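Local atomic coordinates of serpin-12 (Manduca sexta, PDB entry 6CJ7), a protein that probably inhibits serine proteases as a member of the serpin family and controls the prophenoloxidase activation system in larval hemolymph. Residues D60-T63 against R64-M68; P285-K289 against M290-S294. All blocks are in the same frame, centred on the assembly; numbering follows the deposited sequence.

Contact 1. Residues D60-T63 against R64-M68; sequences DEIT and RALQM
Asp60 and Arg64 form a salt bridge one helical turn apart near the C-terminal end of helix 56-66. Arg64 NE gives its N-H to Asp60 OD1 at 2.9 Å, with an N-H...O angle of 163°. The carboxylate oxygen lies close to the guanidinium plane, at its edge on the NE side. The bond reaches OD1 from the syn side but somewhat out of the carboxylate plane, and the two flat groups are turned 70° against each other. Asp60 swings its carboxylate toward the later turn with CG trans to the backbone N (chi1 174°). The extended Arg64 chain runs back to meet it.

The backbone continues the helical i to i+4 ladder. Arg64 N, Ala65 N, Leu66 N and Gln67 N bind the carbonyls of Asp60, Glu61, Ile62 and Thr63. The Leu66 N to Ile62 O bond is 2.9 Å. Gln67 then turns to positive phi, and the helix stops there.

On the buried face, Ile62 and Leu66 lie side by side and point the same way. Ile62 CG2 meets Leu66 CD1 at 3.6 Å, and Leu66 also packs on helix 40-51. Thr63 OG1 bonds back to Leu59 O. Gln51 NE2, on helix 40-51, binds both that hydroxyl and Met68 O, which lies beyond the helix.

The chemistry is that of an amphipathic helix end: an ion pair on the outer face, an apolar pair inward, and Gln51 tying the last turn to the chain that leaves it.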
loop_
_atom_site.group_PDB
_atom_site.type_symbol
_atom_site.label_atom_id
_atom_site.label_comp_id
_atom_site.label_asym_id
_atom_site.label_seq_id
_atom_site.Cartn_x
_atom_site.Cartn_y
_atom_site.Cartn_z
ATOM N N ASP A 60 20.100 -13.576 1.490
ATOM C CA ASP A 60 19.390 -14.717 2.063
ATOM C C ASP A 60 18.159 -14.256 2.841
ATOM O O ASP A 60 17.059 -14.792 2.657
ATOM C CB ASP A 60 20.344 -15.515 2.965
ATOM C CG ASP A 60 19.638 -16.632 3.726
ATOM O OD1 ASP A 60 19.220 -17.623 3.093
ATOM O OD2 ASP A 60 19.512 -16.528 4.965
ATOM N N GLU A 61 18.328 -13.239 3.699
ATOM C CA GLU A 61 17.207 -12.700 4.468
ATOM C C GLU A 61 16.103 -12.191 3.558
ATOM O O GLU A 61 14.917 -12.452 3.799
ATOM C CB GLU A 61 17.683 -11.566 5.387
ATOM C CG GLU A 61 18.387 -12.045 6.651
ATOM C CD GLU A 61 18.610 -10.945 7.697
ATOM O OE1 GLU A 61 18.374 -9.753 7.405
ATOM O OE2 GLU A 61 19.032 -11.284 8.825
ATOM N N ILE A 62 16.469 -11.421 2.531
ATOM C CA ILE A 62 15.444 -10.837 1.664
ATOM C C ILE A 62 14.739 -11.921 0.862
ATOM O O ILE A 62 13.510 -11.898 0.705
ATOM C CB ILE A 62 16.066 -9.777 0.747
ATOM C CG1 ILE A 62 16.576 -8.603 1.576
ATOM C CG2 ILE A 62 15.046 -9.293 -0.295
ATOM C CD1 ILE A 62 17.422 -7.627 0.760
ATOM N N THR A 63 15.501 -12.882 0.336
ATOM C CA THR A 63 14.895 -13.953 -0.451
ATOM C C THR A 63 13.913 -14.767 0.385
ATOM O O THR A 63 12.807 -15.094 -0.075
ATOM C CB THR A 63 16.004 -14.828 -1.033
ATOM O OG1 THR A 63 16.792 -14.021 -1.914
ATOM C CG2 THR A 63 15.410 -15.988 -1.800
ATOM N N ARG A 64 14.276 -15.060 1.639
ATOM C CA ARG A 64 13.369 -15.778 2.523
ATOM C C ARG A 64 12.111 -14.965 2.797
ATOM O O ARG A 64 11.010 -15.521 2.870
ATOM C CB ARG A 64 14.073 -16.121 3.836
ATOM C CG ARG A 64 15.183 -17.144 3.668
ATOM C CD ARG A 64 15.981 -17.287 4.938
ATOM N NE ARG A 64 16.965 -18.352 4.817
ATOM C CZ ARG A 64 16.756 -19.583 5.253
ATOM N NH1 ARG A 64 15.603 -19.885 5.848
ATOM N NH2 ARG A 64 17.706 -20.499 5.108
ATOM N N ALA A 65 12.256 -13.649 2.959
ATOM C CA ALA A 65 11.099 -12.817 3.286
ATOM C C ALA A 65 10.160 -12.682 2.099
ATOM O O ALA A 65 8.936 -12.729 2.261
ATOM C CB ALA A 65 11.562 -11.439 3.764
ATOM N N LEU A 66 10.712 -12.505 0.901
ATOM C CA LEU A 66 9.878 -12.312 -0.284
ATOM C C LEU A 66 9.318 -13.615 -0.820
ATOM O O LEU A 66 8.272 -13.603 -1.484
ATOM C CB LEU A 66 10.674 -11.632 -1.394
ATOM C CG LEU A 66 11.112 -10.185 -1.214
ATOM C CD1 LEU A 66 12.093 -9.820 -2.317
ATOM C CD2 LEU A 66 9.904 -9.256 -1.224
ATOM N N GLN A 67 10.002 -14.734 -0.566
ATOM C CA GLN A 67 9.678 -16.020 -1.192
ATOM C C GLN A 67 9.733 -15.915 -2.718
ATOM O O GLN A 67 8.960 -16.551 -3.442
ATOM C CB GLN A 67 8.329 -16.559 -0.706
ATOM C CG GLN A 67 8.189 -16.576 0.824
ATOM C CD GLN A 67 8.577 -17.890 1.433
ATOM O OE1 GLN A 67 9.743 -18.093 1.806
ATOM N NE2 GLN A 67 7.606 -18.789 1.572
ATOM N N MET A 68 10.676 -15.113 -3.208
ATOM C CA MET A 68 10.962 -14.987 -4.628
ATOM C C MET A 68 12.460 -14.819 -4.816
ATOM O O MET A 68 13.117 -14.176 -3.995
ATOM C CB MET A 68 10.252 -13.782 -5.245
ATOM C CG MET A 68 8.757 -13.906 -5.369
ATOM S SD MET A 68 8.105 -12.361 -6.012
ATOM C CE MET A 68 8.375 -11.261 -4.621
#

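Contact 2. Residues P285-K289 against M290-S294; sequences PVLNK and MGVSS
Leu287 O takes two backbone N-H groups near the end of helix 284-289. Met290 N binds it at 3.1 Å, from well above the carbonyl plane. Val292 N adds a weak bond at 3.5 Å, though a fairly straight one (162°). The turn thus folds back around a single carbonyl. Gly291 sits between the two donors with positive phi (89°), where a side chain would press on the carbonyl oxygen of Met290.

Two waters complete the turn. One accepts from Gly291 N at 2.8 Å and donates to Asn288 O. The other donates to Asn288 OD1 and to Ser293 O, 2.7 Å from each, and so bridges helix and loop. Asn288 OD1 also lies against Ser293 CB at 3.3 Å.

The apolar contacts are few. Val292 CG2 reaches Leu287 CB at 3.8 Å and also lies against Leu287 O. Its chi1 of -65° sets CG2 between the backbone N and the carbonyl carbon. Met290 bends at chi2 and chi3; its CG lies 4.0 Å from Val286 CG2.

Helix 19-31 packs along one side: Val286 touches Val24 and Met28, Leu287 touches Phe20, and Met290 touches Asn23. Lys289 NZ pairs with Glu31 of that helix. The loop meets helix 56-66 through Val292 on Ala65 and Ser294 on Asn57, so the turn joins these two helices on the way to strand 306-307.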
loop_
_atom_site.group_PDB
_atom_site.type_symbol
_atom_site.label_atom_id
_atom_site.label_comp_id
_atom_site.label_asym_id
_atom_site.label_seq_id
_atom_site.Cartn_x
_atom_site.Cartn_y
_atom_site.Cartn_z
ATOM N N PRO A 285 11.299 -0.046 12.209
ATOM C CA PRO A 285 10.850 -0.919 13.308
ATOM C C PRO A 285 10.213 -2.221 12.847
ATOM O O PRO A 285 10.548 -3.293 13.375
ATOM C CB PRO A 285 9.852 -0.029 14.068
ATOM C CG PRO A 285 10.308 1.348 13.803
ATOM C CD PRO A 285 10.812 1.334 12.384
ATOM N N VAL A 286 9.286 -2.167 11.886
ATOM C CA VAL A 286 8.591 -3.391 11.504
ATOM C C VAL A 286 9.504 -4.293 10.680
ATOM O O VAL A 286 9.468 -5.520 10.827
ATOM C CB VAL A 286 7.259 -3.077 10.789
ATOM C CG1 VAL A 286 7.466 -2.465 9.413
ATOM C CG2 VAL A 286 6.394 -4.335 10.695
ATOM N N LEU A 287 10.375 -3.716 9.845
ATOM C CA LEU A 287 11.275 -4.568 9.073
ATOM C C LEU A 287 12.276 -5.275 9.979
ATOM O O LEU A 287 12.646 -6.426 9.714
ATOM C CB LEU A 287 11.980 -3.755 7.980
ATOM C CG LEU A 287 11.038 -3.245 6.879
ATOM C CD1 LEU A 287 11.804 -2.483 5.798
ATOM C CD2 LEU A 287 10.269 -4.391 6.270
ATOM N N ASN A 288 12.679 -4.632 11.082
ATOM C CA ASN A 288 13.528 -5.309 12.052
ATOM C C ASN A 288 12.831 -6.499 12.704
ATOM O O ASN A 288 13.514 -7.408 13.185
ATOM C CB ASN A 288 13.979 -4.327 13.143
ATOM C CG ASN A 288 15.229 -3.541 12.758
ATOM O OD1 ASN A 288 16.070 -4.017 11.997
ATOM N ND2 ASN A 288 15.371 -2.341 13.320
ATOM N N LYS A 289 11.498 -6.510 12.744
ATOM C CA LYS A 289 10.734 -7.625 13.288
ATOM C C LYS A 289 10.429 -8.704 12.257
ATOM O O LYS A 289 10.093 -9.831 12.641
ATOM C CB LYS A 289 9.393 -7.129 13.857
ATOM C CG LYS A 289 9.494 -6.261 15.089
ATOM C CD LYS A 289 8.098 -5.876 15.568
ATOM C CE LYS A 289 8.078 -5.607 17.064
ATOM N NZ LYS A 289 6.716 -5.236 17.536
ATOM N N MET A 290 10.544 -8.393 10.967
ATOM C CA MET A 290 10.084 -9.273 9.900
ATOM C C MET A 290 11.230 -10.004 9.207
ATOM O O MET A 290 11.060 -10.467 8.074
ATOM C CB MET A 290 9.278 -8.485 8.867
ATOM C CG MET A 290 8.036 -7.791 9.406
ATOM S SD MET A 290 6.816 -8.929 10.072
ATOM C CE MET A 290 6.400 -9.862 8.599
ATOM N N GLY A 291 12.398 -10.068 9.837
ATOM C CA GLY A 291 13.472 -10.926 9.365
ATOM C C GLY A 291 14.419 -10.325 8.353
ATOM O O GLY A 291 15.180 -11.076 7.725
ATOM N N VAL A 292 14.415 -9.004 8.170
ATOM C CA VAL A 292 15.328 -8.399 7.204
ATOM C C VAL A 292 16.166 -7.327 7.890
ATOM O O VAL A 292 16.554 -6.333 7.267
ATOM C CB VAL A 292 14.575 -7.827 5.986
ATOM C CG1 VAL A 292 13.914 -8.951 5.192
ATOM C CG2 VAL A 292 13.534 -6.815 6.410
ATOM N N SER A 293 16.482 -7.537 9.172
ATOM C CA SER A 293 17.206 -6.524 9.930
ATOM C C SER A 293 18.593 -6.224 9.362
ATOM O O SER A 293 19.122 -5.133 9.605
ATOM C CB SER A 293 17.316 -6.959 11.397
ATOM O OG SER A 293 18.114 -8.123 11.524
ATOM N N SER A 294 19.191 -7.151 8.602
ATOM C CA SER A 294 20.553 -6.929 8.123
ATOM C C SER A 294 20.666 -5.683 7.254
ATOM O O SER A 294 21.739 -5.066 7.211
ATOM C CB SER A 294 21.065 -8.151 7.350
ATOM O OG SER A 294 20.288 -8.364 6.193
HETATM O O HOH W 1 18.773 -3.848 11.999
HETATM O O HOH W 2 13.546 -9.785 12.379
#

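Overall arrangement
Contacts 1 and 2 are neighbours, with centres about 12 Å apart, and both are partly buried. Each lies near the C-terminal end of a helix, 56-66 in contact 1 and 284-289 in contact 2. They meet directly: Glu61 OE1 lies 2.7 Å from Ser294 OG, a probable hydrogen bond, and Ala65 packs on Val292. Their chemistry differs. Contact 1 keeps regular helical bonding up to Gln67 and carries an ion pair between its own segments. Contact 2 relies on one shared carbonyl and bridging waters; its charged Lys289 pairs with helix 19-31. Buried aliphatic residues serve both contacts. The ion pair of contact 1 and Asn288 and Lys289 of contact 2 are more exposed, whereas Ser294 is buried.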